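Local coordinates for cellulose-binding protein (Saccharophagus degradans, PDB 2YHG) that probably hydrolyses glycosidic bonds in carbohydrate metabolism, its chain here pairing a nucleoside hydrolase-like domain with a C-terminal beta domain of a longer, probably polysaccharide-binding protein, at residues 215-218 and 219-222; 235-238 and 239-243; 193-196 and 197-201; 287-290 and 291-294; 377-380 and 381-384. One frame throughout, in Å; residues are numbered along the deposited sequence.

Contact 1 (215-218 and 219-222); sequences PSDS and YLDN
Pro215 lays its ring over one face of Tyr219: Pro215 CB sits 3.8 Å from the centroid of the Tyr219 ring, 29° off its normal, a CH-pi contact whose nearest atoms are Pro215 CB and Tyr219 CD1 at 3.4 Å. The tyrosine reaches back to the proline because its CG stands anti to the backbone N (chi1 162°). On the next side chain along, Leu220 CD2 meets Pro215 CG at 4.1 Å and lies at the edge of the Tyr219 ring. These groups gather at the start of helix 217-225. Ser216 is its N-cap, with Ser216 OG accepting from Tyr219 N at 3.0 Å in a nearly straight bond (168°). Ser216 O then takes Leu220 N, and Asp217 O and Ser218 O take Asp221 N and Asn222 N, so regular i to i+4 bonding starts at Leu220. Further out, Tyr219 OH bonds to His312 O, and helix 308-323 packs on both Pro215 and Tyr219. The N-cap hydroxyl thus gives Tyr219 N an acceptor ahead of that regular pattern, and the CH-pi contact lays the residue before the cap on the tyrosine of the first turn.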
loop_
_atom_site.group_PDB
_atom_site.type_symbol
_atom_site.label_atom_id
_atom_site.label_comp_id
_atom_site.label_asym_id
_atom_site.label_seq_id
_atom_site.Cartn_x
_atom_site.Cartn_y
_atom_site.Cartn_z
ATOM N N PRO A 215 -11.161 4.671 11.084
ATOM C CA PRO A 215 -11.435 4.788 12.514
ATOM C C PRO A 215 -12.225 6.042 12.811
ATOM O O PRO A 215 -12.362 6.930 11.971
ATOM C CB PRO A 215 -10.052 4.871 13.105
ATOM C CG PRO A 215 -9.326 5.718 12.105
ATOM C CD PRO A 215 -9.875 5.288 10.734
ATOM N N SER A 216 -12.691 6.129 14.053
ATOM C CA SER A 216 -13.517 7.244 14.494
ATOM C C SER A 216 -12.678 8.478 14.756
ATOM O O SER A 216 -11.487 8.429 15.001
ATOM C CB SER A 216 -14.289 6.883 15.768
ATOM O OG SER A 216 -13.377 6.801 16.823
ATOM N N ASP A 217 -13.360 9.611 14.801
ATOM C CA ASP A 217 -12.732 10.880 15.146
ATOM C C ASP A 217 -12.164 10.840 16.557
ATOM O O ASP A 217 -11.123 11.432 16.813
ATOM C CB ASP A 217 -13.703 12.030 15.017
ATOM C CG ASP A 217 -14.126 12.327 13.581
ATOM O OD1 ASP A 217 -13.412 11.957 12.602
ATOM O OD2 ASP A 217 -15.202 12.961 13.440
ATOM N N SER A 218 -12.814 10.155 17.491
ATOM C CA SER A 218 -12.315 10.003 18.864
ATOM C C SER A 218 -11.058 9.169 18.950
ATOM O O SER A 218 -10.143 9.488 19.698
ATOM C CB SER A 218 -13.373 9.336 19.729
ATOM O OG SER A 218 -12.852 9.127 21.027
ATOM N N TYR A 219 -10.999 8.078 18.182
ATOM C CA TYR A 219 -9.761 7.299 18.063
ATOM C C TYR A 219 -8.630 8.226 17.649
ATOM O O TYR A 219 -7.526 8.185 18.163
ATOM C CB TYR A 219 -9.961 6.165 17.057
ATOM C CG TYR A 219 -8.674 5.563 16.530
ATOM C CD1 TYR A 219 -8.007 6.166 15.485
ATOM C CD2 TYR A 219 -8.171 4.372 17.024
ATOM C CE1 TYR A 219 -6.894 5.599 14.912
ATOM C CE2 TYR A 219 -7.003 3.797 16.476
ATOM C CZ TYR A 219 -6.368 4.412 15.412
ATOM O OH TYR A 219 -5.274 3.873 14.762
ATOM N N LEU A 220 -8.880 9.049 16.645
ATOM C CA LEU A 220 -7.827 9.908 16.128
ATOM C C LEU A 220 -7.382 10.885 17.226
ATOM O O LEU A 220 -6.196 11.097 17.438
ATOM C CB LEU A 220 -8.299 10.678 14.886
ATOM C CG LEU A 220 -8.606 9.779 13.673
ATOM C CD1 LEU A 220 -9.268 10.612 12.580
ATOM C CD2 LEU A 220 -7.354 9.086 13.187
ATOM N N ASP A 221 -8.335 11.505 17.908
ATOM C CA ASP A 221 -7.997 12.466 18.935
ATOM C C ASP A 221 -7.179 11.826 20.059
ATOM O O ASP A 221 -6.199 12.403 20.513
ATOM C CB ASP A 221 -9.296 13.055 19.481
ATOM C CG ASP A 221 -9.074 14.181 20.461
ATOM O OD1 ASP A 221 -8.385 15.154 20.132
ATOM O OD2 ASP A 221 -9.774 14.167 21.481
ATOM N N ASN A 222 -7.609 10.650 20.506
ATOM C CA ASN A 222 -6.981 10.026 21.653
ATOM C C ASN A 222 -5.681 9.310 21.357
ATOM O O ASN A 222 -4.759 9.360 22.172
ATOM C CB ASN A 222 -7.955 9.089 22.340
ATOM C CG ASN A 222 -9.100 9.831 22.995
ATOM O OD1 ASN A 222 -10.253 9.516 22.768
ATOM N ND2 ASN A 222 -8.778 10.759 23.882
#

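Contact 2 (235-238 and 239-243); sequences PNRR and YATEG
Arg237 and Tyr239 meet through the end of one and the backbone of the other: Arg237 NH1 donates to Tyr239 O at 2.9 Å, with an N-H...O angle of 165°. The carbonyl oxygen lies in the guanidinium plane, at its edge, although the donor itself is tilted 29° from the plane of the carbonyl. A bend at chi3 (60°) in an otherwise extended arginine curls the head back over the turn, and the aliphatic part follows the same path, with Arg237 CD 3.3 Å from Tyr239 O. Thr241 comes in across this chain at about a right angle; its OG1 lies 3.4 Å from Arg237 CD and equally near Arg237 CB. Tyr239 takes part through its carbonyl; the ring makes no contact with 235-238.

Inside the bend a water joins the two limbs, accepting from Arg238 N at 2.9 Å and lying 2.7 Å from Ala240 O, to which it can donate. The whole is an irregular loop between helices 228-232 and 246-249 in the nucleoside hydrolase-like domain. Its outer ties include Arg237 NH2 to Asp217 OD2, a salt bridge to helix 217-225, and Thr241 O to Gln214 NE2. With one guanidinium nitrogen on a carbonyl of its own loop and another on a carboxylate, the arginine links a turn without regular backbone pairing to a neighbouring helix, and its charge is probably offset in part by that aspartate.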
loop_
_atom_site.group_PDB
_atom_site.type_symbol
_atom_site.label_atom_id
_atom_site.label_comp_id
_atom_site.label_asym_id
_atom_site.label_seq_id
_atom_site.Cartn_x
_atom_site.Cartn_y
_atom_site.Cartn_z
ATOM N N PRO A 235 -4.338 16.476 10.882
ATOM C CA PRO A 235 -5.511 17.338 11.066
ATOM C C PRO A 235 -6.787 16.519 11.245
ATOM O O PRO A 235 -6.818 15.334 10.890
ATOM C CB PRO A 235 -5.572 18.105 9.759
ATOM C CG PRO A 235 -5.003 17.125 8.741
ATOM C CD PRO A 235 -3.886 16.463 9.480
ATOM N N ASN A 236 -7.829 17.160 11.753
ATOM C CA ASN A 236 -9.138 16.549 11.788
ATOM C C ASN A 236 -9.647 16.278 10.376
ATOM O O ASN A 236 -9.327 16.967 9.407
ATOM C CB ASN A 236 -10.124 17.480 12.488
ATOM C CG ASN A 236 -9.955 17.512 13.972
ATOM O OD1 ASN A 236 -9.283 16.680 14.570
ATOM N ND2 ASN A 236 -10.639 18.445 14.601
ATOM N N ARG A 237 -10.502 15.267 10.306
ATOM C CA ARG A 237 -11.314 14.985 9.141
ATOM C C ARG A 237 -12.205 16.157 8.744
ATOM O O ARG A 237 -12.819 16.792 9.583
ATOM C CB ARG A 237 -12.210 13.799 9.503
ATOM C CG ARG A 237 -13.121 13.329 8.413
ATOM C CD ARG A 237 -13.992 12.214 8.905
ATOM N NE ARG A 237 -14.833 12.583 10.042
ATOM C CZ ARG A 237 -15.901 13.364 9.949
ATOM N NH1 ARG A 237 -16.426 13.662 8.755
ATOM N NH2 ARG A 237 -16.515 13.766 11.046
ATOM N N ARG A 238 -12.243 16.451 7.447
ATOM C CA ARG A 238 -13.185 17.400 6.837
ATOM C C ARG A 238 -14.374 16.670 6.225
ATOM O O ARG A 238 -15.541 17.062 6.430
ATOM C CB ARG A 238 -12.500 18.228 5.739
ATOM C CG ARG A 238 -13.402 19.302 5.121
ATOM C CD ARG A 238 -12.716 20.080 4.045
ATOM N NE ARG A 238 -11.572 20.847 4.518
ATOM C CZ ARG A 238 -10.721 21.518 3.738
ATOM N NH1 ARG A 238 -10.899 21.504 2.443
ATOM N NH2 ARG A 238 -9.667 22.108 4.249
ATOM N N TYR A 239 -14.084 15.641 5.427
ATOM C CA TYR A 239 -15.058 14.814 4.748
ATOM C C TYR A 239 -14.847 13.372 5.166
ATOM O O TYR A 239 -15.526 12.889 6.063
ATOM C CB TYR A 239 -14.969 15.002 3.246
ATOM C CG TYR A 239 -15.958 14.229 2.491
ATOM C CD1 TYR A 239 -17.313 14.492 2.601
ATOM C CD2 TYR A 239 -15.542 13.247 1.613
ATOM C CE1 TYR A 239 -18.250 13.766 1.853
ATOM C CE2 TYR A 239 -16.457 12.541 0.846
ATOM C CZ TYR A 239 -17.808 12.759 1.021
ATOM O OH TYR A 239 -18.708 12.057 0.249
ATOM N N ALA A 240 -13.851 12.701 4.594
ATOM C CA ALA A 240 -13.450 11.355 4.984
ATOM C C ALA A 240 -12.051 11.381 5.563
ATOM O O ALA A 240 -11.195 12.180 5.132
ATOM C CB ALA A 240 -13.482 10.388 3.785
ATOM N N THR A 241 -11.776 10.466 6.479
ATOM C CA THR A 241 -10.448 10.295 7.024
ATOM C C THR A 241 -9.614 9.455 6.043
ATOM O O THR A 241 -10.046 8.392 5.609
ATOM C CB THR A 241 -10.506 9.635 8.381
ATOM O OG1 THR A 241 -11.020 10.620 9.277
ATOM C CG2 THR A 241 -9.190 9.154 8.890
ATOM N N GLU A 242 -8.440 9.957 5.674
ATOM C CA GLU A 242 -7.413 9.152 4.989
ATOM C C GLU A 242 -7.999 8.361 3.806
ATOM O O GLU A 242 -7.666 7.194 3.592
ATOM C CB GLU A 242 -6.717 8.203 5.976
ATOM C CG GLU A 242 -5.839 8.953 6.936
ATOM C CD GLU A 242 -4.991 8.057 7.761
ATOM O OE1 GLU A 242 -4.223 7.245 7.160
ATOM O OE2 GLU A 242 -5.094 8.056 9.028
ATOM N N GLY A 243 -8.715 9.025 2.903
ATOM C CA GLY A 243 -9.205 8.343 1.722
ATOM C C GLY A 243 -8.099 7.767 0.836
ATOM O O GLY A 243 -8.345 6.794 0.124
HETATM O O HOH W 1 -11.309 14.890 5.220
#

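Contact 3 (193-196 and 197-201); sequences TWLA and KNFPN
Trp194 O is gripped twice by Asn198, once through the backbone and once through the side chain. Asn198 N donates to Trp194 O at 2.9 Å as the regular helical bond, and Asn198 ND2 reaches the same Trp194 O at 3.0 Å with the oxygen lying in the amide plane. The two donors arrive from opposite faces of the carbonyl plane. To make the second bond the asparagine folds back along the helix, CG anti to its own carbonyl carbon (chi1 -77°), which also lays ND2 over a face of the Trp194 indole, 3.1 Å above the plane and offset toward the rim. Amide and indole are inclined by 38°, so they are not stacked flat.

All this happens at the C-terminal end of helix 190-198, the helical limb of a beta-alpha-beta unit between strands 180-185 and 203-207 of the parallel sheet. Phe199, the first residue to leave helical conformation, still gives its N to Leu195 O. Its ring turns an edge toward the face of the Trp194 six-membered ring, a T-shaped pair with centroids 5.4 Å apart and planes at 71°; the nearest atoms are Phe199 CE2 and Trp194 CH2 at 3.7 Å. Leu195, itself buried, sets CD2 4.0 Å from Phe199 CD2, and helices 155-167 and 170-178 close over the phenylalanine through Val161, Leu173 and Ile177.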
loop_
_atom_site.group_PDB
_atom_site.type_symbol
_atom_site.label_atom_id
_atom_site.label_comp_id
_atom_site.label_asym_id
_atom_site.label_seq_id
_atom_site.Cartn_x
_atom_site.Cartn_y
_atom_site.Cartn_z
ATOM N N THR A 193 -6.336 8.075 -16.675
ATOM C CA THR A 193 -7.097 7.401 -17.732
ATOM C C THR A 193 -6.267 7.307 -19.013
ATOM O O THR A 193 -6.253 6.254 -19.665
ATOM C CB THR A 193 -8.434 8.101 -17.969
ATOM O OG1 THR A 193 -8.975 8.460 -16.684
ATOM C CG2 THR A 193 -9.349 7.189 -18.715
ATOM N N TRP A 194 -5.562 8.382 -19.354
ATOM C CA TRP A 194 -4.668 8.371 -20.502
ATOM C C TRP A 194 -3.629 7.248 -20.369
ATOM O O TRP A 194 -3.353 6.515 -21.328
ATOM C CB TRP A 194 -3.987 9.722 -20.643
ATOM C CG TRP A 194 -3.027 9.808 -21.780
ATOM C CD1 TRP A 194 -3.303 10.149 -23.083
ATOM C CD2 TRP A 194 -1.623 9.623 -21.707
ATOM N NE1 TRP A 194 -2.159 10.136 -23.836
ATOM C CE2 TRP A 194 -1.106 9.822 -23.017
ATOM C CE3 TRP A 194 -0.730 9.405 -20.662
ATOM C CZ2 TRP A 194 0.254 9.737 -23.299
ATOM C CZ3 TRP A 194 0.632 9.367 -20.941
ATOM C CH2 TRP A 194 1.109 9.517 -22.254
ATOM N N LEU A 195 -3.085 7.075 -19.154
ATOM C CA LEU A 195 -2.140 5.991 -18.928
ATOM C C LEU A 195 -2.751 4.627 -19.150
ATOM O O LEU A 195 -2.169 3.764 -19.833
ATOM C CB LEU A 195 -1.566 6.051 -17.504
ATOM C CG LEU A 195 -0.506 7.127 -17.238
ATOM C CD1 LEU A 195 -0.292 7.312 -15.750
ATOM C CD2 LEU A 195 0.799 6.767 -17.931
ATOM N N ALA A 196 -3.911 4.372 -18.554
ATOM C CA ALA A 196 -4.538 3.048 -18.653
ATOM C C ALA A 196 -4.902 2.723 -20.097
ATOM O O ALA A 196 -4.771 1.579 -20.518
ATOM C CB ALA A 196 -5.759 2.991 -17.754
ATOM N N LYS A 197 -5.353 3.722 -20.840
ATOM C CA LYS A 197 -5.732 3.520 -22.234
ATOM C C LYS A 197 -4.504 3.269 -23.101
ATOM O O LYS A 197 -4.529 2.403 -23.996
ATOM C CB LYS A 197 -6.499 4.758 -22.726
ATOM C CG LYS A 197 -6.852 4.771 -24.205
ATOM C CD LYS A 197 -7.698 3.593 -24.611
ATOM C CE LYS A 197 -8.349 3.832 -25.971
ATOM N NZ LYS A 197 -9.181 2.690 -26.360
ATOM N N ASN A 198 -3.476 4.094 -22.939
ATOM C CA ASN A 198 -2.359 4.055 -23.865
ATOM C C ASN A 198 -1.342 2.985 -23.540
ATOM O O ASN A 198 -0.544 2.611 -24.413
ATOM C CB ASN A 198 -1.690 5.426 -23.939
ATOM C CG ASN A 198 -2.492 6.391 -24.794
ATOM O OD1 ASN A 198 -2.299 6.397 -25.995
ATOM N ND2 ASN A 198 -3.400 7.131 -24.219
ATOM N N PHE A 199 -1.314 2.511 -22.293
ATOM C CA PHE A 199 -0.323 1.561 -21.853
ATOM C C PHE A 199 -1.027 0.399 -21.181
ATOM O O PHE A 199 -0.998 0.256 -19.957
ATOM C CB PHE A 199 0.714 2.226 -20.938
ATOM C CG PHE A 199 1.336 3.430 -21.573
ATOM C CD1 PHE A 199 2.362 3.331 -22.502
ATOM C CD2 PHE A 199 0.803 4.682 -21.362
ATOM C CE1 PHE A 199 2.825 4.493 -23.188
ATOM C CE2 PHE A 199 1.231 5.788 -22.054
ATOM C CZ PHE A 199 2.247 5.691 -22.943
ATOM N N PRO A 200 -1.720 -0.435 -21.969
ATOM C CA PRO A 200 -2.521 -1.492 -21.366
ATOM C C PRO A 200 -1.692 -2.543 -20.625
ATOM O O PRO A 200 -2.251 -3.293 -19.839
ATOM C CB PRO A 200 -3.258 -2.112 -22.558
ATOM C CG PRO A 200 -2.456 -1.722 -23.742
ATOM C CD PRO A 200 -1.914 -0.385 -23.429
ATOM N N ASN A 201 -0.388 -2.617 -20.861
ATOM C CA ASN A 201 0.435 -3.538 -20.085
ATOM C C ASN A 201 0.892 -2.992 -18.754
ATOM O O ASN A 201 1.521 -3.708 -17.981
ATOM C CB ASN A 201 1.668 -4.005 -20.867
ATOM C CG ASN A 201 1.323 -4.772 -22.131
ATOM O OD1 ASN A 201 0.254 -5.565 -22.092
ATOM N ND2 ASN A 201 2.039 -4.655 -23.130
#

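Contact 4 (287-290 and 291-294); sequences EDAV and YDTY
A short 3-10 turn in the loop leading into strand 295-298 carries this contact, with two successive i to i+3 bonds: Tyr291 N to Asp288 O at 2.9 Å and Asp292 N to Ala289 O at 3.0 Å. Val290 and Tyr291 run alongside each other, and Val290 CG2 rests over one face of the Tyr291 ring, 3.9 Å from its centroid in a CH-pi contact. That branch is put over the ring by a valine chi1 of -56°, which leaves CG2 flanked by both backbone neighbours. Beyond the turn, which is followed by a cis peptide before Thr293, Tyr294 comes back to Asp288, its OH 3.3 Å from Asp288 CB. The two polar ends part there: Tyr294 OH bonds to Val278 O, while Asp288 OD1 takes Thr193 OG1 and a salt bridge from Arg206. One water spans Ala289 O and Asp292 OD2, donating to both, and another does the same for Val290 O and Asp292 O. Tyr291 and Tyr294 both lean on Thr193 and Lys197 of helix 190-198, so the turn packs against that helix just before the chain enters strand 295-298.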
loop_
_atom_site.group_PDB
_atom_site.type_symbol
_atom_site.label_atom_id
_atom_site.label_comp_id
_atom_site.label_asym_id
_atom_site.label_seq_id
_atom_site.Cartn_x
_atom_site.Cartn_y
_atom_site.Cartn_z
ATOM N N GLU A 287 -14.659 13.435 -18.664
ATOM C CA GLU A 287 -13.298 13.381 -19.191
ATOM C C GLU A 287 -12.847 11.961 -19.476
ATOM O O GLU A 287 -12.057 11.759 -20.396
ATOM C CB GLU A 287 -12.341 14.060 -18.249
ATOM C CG GLU A 287 -12.615 15.547 -18.081
ATOM C CD GLU A 287 -11.713 16.232 -17.108
ATOM O OE1 GLU A 287 -10.651 15.689 -16.741
ATOM O OE2 GLU A 287 -12.053 17.360 -16.691
ATOM N N ASP A 288 -13.274 10.984 -18.686
ATOM C CA ASP A 288 -12.826 9.613 -18.914
ATOM C C ASP A 288 -13.346 9.067 -20.256
ATOM O O ASP A 288 -12.653 8.268 -20.896
ATOM C CB ASP A 288 -13.387 8.664 -17.842
ATOM C CG ASP A 288 -12.768 8.811 -16.441
ATOM O OD1 ASP A 288 -11.562 8.542 -16.275
ATOM O OD2 ASP A 288 -13.549 9.132 -15.518
ATOM N N ALA A 289 -14.560 9.432 -20.640
ATOM C CA ALA A 289 -15.258 8.758 -21.710
ATOM C C ALA A 289 -14.527 8.858 -23.038
ATOM O O ALA A 289 -14.693 7.978 -23.908
ATOM C CB ALA A 289 -16.680 9.298 -21.861
ATOM N N VAL A 290 -13.746 9.910 -23.240
ATOM C CA VAL A 290 -13.036 10.062 -24.502
ATOM C C VAL A 290 -12.000 8.956 -24.712
ATOM O O VAL A 290 -11.605 8.715 -25.854
ATOM C CB VAL A 290 -12.404 11.446 -24.665
ATOM C CG1 VAL A 290 -13.457 12.534 -24.516
ATOM C CG2 VAL A 290 -11.198 11.632 -23.728
ATOM N N TYR A 291 -11.596 8.282 -23.634
ATOM C CA TYR A 291 -10.639 7.204 -23.689
ATOM C C TYR A 291 -11.274 5.839 -23.865
ATOM O O TYR A 291 -10.575 4.838 -23.934
ATOM C CB TYR A 291 -9.790 7.213 -22.420
ATOM C CG TYR A 291 -8.955 8.455 -22.291
ATOM C CD1 TYR A 291 -7.844 8.632 -23.071
ATOM C CD2 TYR A 291 -9.314 9.472 -21.425
ATOM C CE1 TYR A 291 -7.088 9.795 -22.983
ATOM C CE2 TYR A 291 -8.566 10.641 -21.324
ATOM C CZ TYR A 291 -7.452 10.786 -22.124
ATOM O OH TYR A 291 -6.689 11.935 -22.086
ATOM N N ASP A 292 -12.600 5.770 -23.934
ATOM C CA ASP A 292 -13.217 4.426 -24.010
ATOM C C ASP A 292 -12.741 3.722 -25.301
ATOM O O ASP A 292 -12.568 4.372 -26.329
ATOM C CB ASP A 292 -14.739 4.538 -24.061
ATOM C CG ASP A 292 -15.377 4.954 -22.729
ATOM O OD1 ASP A 292 -14.670 4.939 -21.654
ATOM O OD2 ASP A 292 -16.578 5.274 -22.723
ATOM N N THR A 293 -12.581 2.382 -25.282
ATOM C CA THR A 293 -12.665 1.554 -24.081
ATOM C C THR A 293 -11.290 1.458 -23.422
ATOM O O THR A 293 -10.288 1.288 -24.090
ATOM C CB THR A 293 -13.094 0.103 -24.460
ATOM O OG1 THR A 293 -14.210 0.195 -25.363
ATOM C CG2 THR A 293 -13.431 -0.708 -23.232
ATOM N N TYR A 294 -11.287 1.574 -22.086
ATOM C CA TYR A 294 -10.092 1.371 -21.294
ATOM C C TYR A 294 -10.421 0.490 -20.115
ATOM O O TYR A 294 -11.560 0.456 -19.658
ATOM C CB TYR A 294 -9.461 2.700 -20.826
ATOM C CG TYR A 294 -10.331 3.491 -19.899
ATOM C CD1 TYR A 294 -11.255 4.402 -20.386
ATOM C CD2 TYR A 294 -10.281 3.287 -18.528
ATOM C CE1 TYR A 294 -12.088 5.091 -19.543
ATOM C CE2 TYR A 294 -11.162 3.951 -17.662
ATOM C CZ TYR A 294 -12.079 4.822 -18.195
ATOM O OH TYR A 294 -13.012 5.463 -17.400
HETATM O O HOH W 2 -17.296 6.912 -24.735
HETATM O O HOH W 3 -11.206 6.449 -27.368
#

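Contact 5 (377-380 and 381-384); sequences SHYG and EADS. With MG (magnesium ion), chain E; EDO (1,2-ethanediol), chain K.
Tyr379 has Ala382 CB over one face of its ring, 4.1 Å from the centroid and 13° off the normal, a CH-pi contact, and a 1,2-ethanediol, probably from the crystallisation liquor, over the opposite face. At the ring's edge, in plane, Glu381 OE1 comes 3.3 Å from Tyr379 CD1, the carboxylate standing nearly perpendicular to the ring. Glu381 OE2 meanwhile holds Arg306 in a salt bridge. The diol's O2 shares a hydrogen bond with Ser377 OG, and Arg306 NH2 bonds to the diol as well.

Beneath the tyrosine the chain turns back: Ala382 N donates to Tyr379 O at 3.0 Å, and Tyr379 is the centre of an inverse gamma turn. This fold of the backbone brings Asp383 round to His378. His378 NE2 donates to Asp383 OD2 at 2.6 Å, meeting the syn lone pair close to the plane of the imidazole. The aspartate is set for this by a chi1 of 63°, with CG between the backbone N and the carbonyl carbon. OD2 also accepts from His413 N, on strand 411-420, while OD1 is used for metal.

Asp383 OD1 and Gly380 O bind a magnesium ion at 2.2 Å and 2.3 Å respectively, together with a water and Tyr385 O. His378 and His413 N both hold OD2, an arrangement consistent with positioning OD1 for the metal. This magnesium-binding loop, following edge strand 372-378 in the C-terminal beta domain, takes its protein ligands from residues 380-385.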
loop_
_atom_site.group_PDB
_atom_site.type_symbol
_atom_site.label_atom_id
_atom_site.label_comp_id
_atom_site.label_asym_id
_atom_site.label_seq_id
_atom_site.Cartn_x
_atom_site.Cartn_y
_atom_site.Cartn_z
ATOM N N SER A 377 -6.594 -19.510 8.197
ATOM C CA SER A 377 -7.801 -19.393 7.428
ATOM C C SER A 377 -7.573 -19.695 5.959
ATOM O O SER A 377 -6.463 -19.575 5.443
ATOM C CB SER A 377 -8.398 -17.984 7.589
ATOM O OG SER A 377 -7.496 -17.024 7.106
ATOM N N HIS A 378 -8.620 -20.158 5.289
ATOM C CA HIS A 378 -8.621 -20.313 3.845
ATOM C C HIS A 378 -9.106 -19.031 3.187
ATOM O O HIS A 378 -10.283 -18.640 3.352
ATOM C CB HIS A 378 -9.552 -21.469 3.442
ATOM C CG HIS A 378 -9.649 -21.622 1.966
ATOM N ND1 HIS A 378 -10.804 -22.010 1.328
ATOM C CD2 HIS A 378 -8.732 -21.415 0.990
ATOM C CE1 HIS A 378 -10.607 -21.969 0.025
ATOM N NE2 HIS A 378 -9.357 -21.597 -0.214
ATOM N N TYR A 379 -8.232 -18.364 2.451
ATOM C CA TYR A 379 -8.599 -17.087 1.791
ATOM C C TYR A 379 -9.148 -17.400 0.414
ATOM O O TYR A 379 -8.557 -17.145 -0.638
ATOM C CB TYR A 379 -7.364 -16.189 1.747
ATOM C CG TYR A 379 -7.662 -14.712 1.551
ATOM C CD1 TYR A 379 -8.916 -14.236 1.188
ATOM C CD2 TYR A 379 -6.679 -13.787 1.748
ATOM C CE1 TYR A 379 -9.159 -12.892 1.049
ATOM C CE2 TYR A 379 -6.907 -12.440 1.637
ATOM C CZ TYR A 379 -8.151 -11.988 1.267
ATOM O OH TYR A 379 -8.343 -10.633 1.135
ATOM N N GLY A 380 -10.347 -17.984 0.419
ATOM C CA GLY A 380 -10.947 -18.506 -0.806
ATOM C C GLY A 380 -11.320 -17.455 -1.842
ATOM O O GLY A 380 -11.349 -17.724 -3.023
ATOM N N GLU A 381 -11.507 -16.220 -1.406
ATOM C CA GLU A 381 -11.786 -15.123 -2.338
ATOM C C GLU A 381 -10.593 -14.898 -3.267
ATOM O O GLU A 381 -10.772 -14.359 -4.361
ATOM C CB GLU A 381 -12.078 -13.831 -1.585
ATOM C CG GLU A 381 -13.314 -13.868 -0.736
ATOM C CD GLU A 381 -12.981 -14.123 0.731
ATOM O OE1 GLU A 381 -12.121 -14.978 1.036
ATOM O OE2 GLU A 381 -13.651 -13.523 1.578
ATOM N N ALA A 382 -9.388 -15.198 -2.801
ATOM C CA ALA A 382 -8.173 -14.833 -3.488
ATOM C C ALA A 382 -7.630 -15.937 -4.398
ATOM O O ALA A 382 -6.796 -15.670 -5.260
ATOM C CB ALA A 382 -7.104 -14.465 -2.482
ATOM N N ASP A 383 -8.073 -17.172 -4.214
ATOM C CA ASP A 383 -7.450 -18.294 -4.893
ATOM C C ASP A 383 -8.328 -18.843 -6.018
ATOM O O ASP A 383 -9.503 -18.500 -6.157
ATOM C CB ASP A 383 -6.981 -19.375 -3.898
ATOM C CG ASP A 383 -8.085 -20.022 -3.111
ATOM O OD1 ASP A 383 -9.260 -19.971 -3.491
ATOM O OD2 ASP A 383 -7.750 -20.611 -2.054
ATOM N N SER A 384 -7.745 -19.683 -6.870
ATOM C CA SER A 384 -8.471 -20.156 -8.042
ATOM C C SER A 384 -9.305 -21.380 -7.749
ATOM O O SER A 384 -10.226 -21.689 -8.505
ATOM C CB SER A 384 -7.538 -20.401 -9.193
ATOM O OG SER A 384 -6.636 -21.471 -8.913
HETATM MG MG MG E . -11.221 -19.607 -4.411
HETATM C C1 EDO K . -8.460 -13.863 6.498
HETATM O O1 EDO K . -9.803 -13.681 6.958
HETATM C C2 EDO K . -8.380 -14.337 5.055
HETATM O O2 EDO K . -8.912 -15.650 4.953
HETATM O O HOH W 4 -12.977 -18.861 -5.742
#

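How the contacts relate
Along the chain the order is contact 3, contact 1, contact 2, contact 4, contact 5. Contacts 1, 2 and 3 lie in the nucleoside hydrolase-like domain, and contact 5 belongs to the C-terminal beta domain, about 30 Å or more from each of the others between centres. Two pairs touch. Contacts 1 and 2, with centres about 11 Å apart, join helix 217-225 to the following loop through the Asp217-Arg237 salt bridge and the packing of Leu220 on Thr241. Contacts 3 and 4, about 10 Å apart between centres, bring the loop before strand 295-298 onto helix 190-198. Contacts 1 and 3 fall on opposite sides of the chain's centre, about 39 Å apart between their own centres, so the two pairs lie in separate regions of the chain.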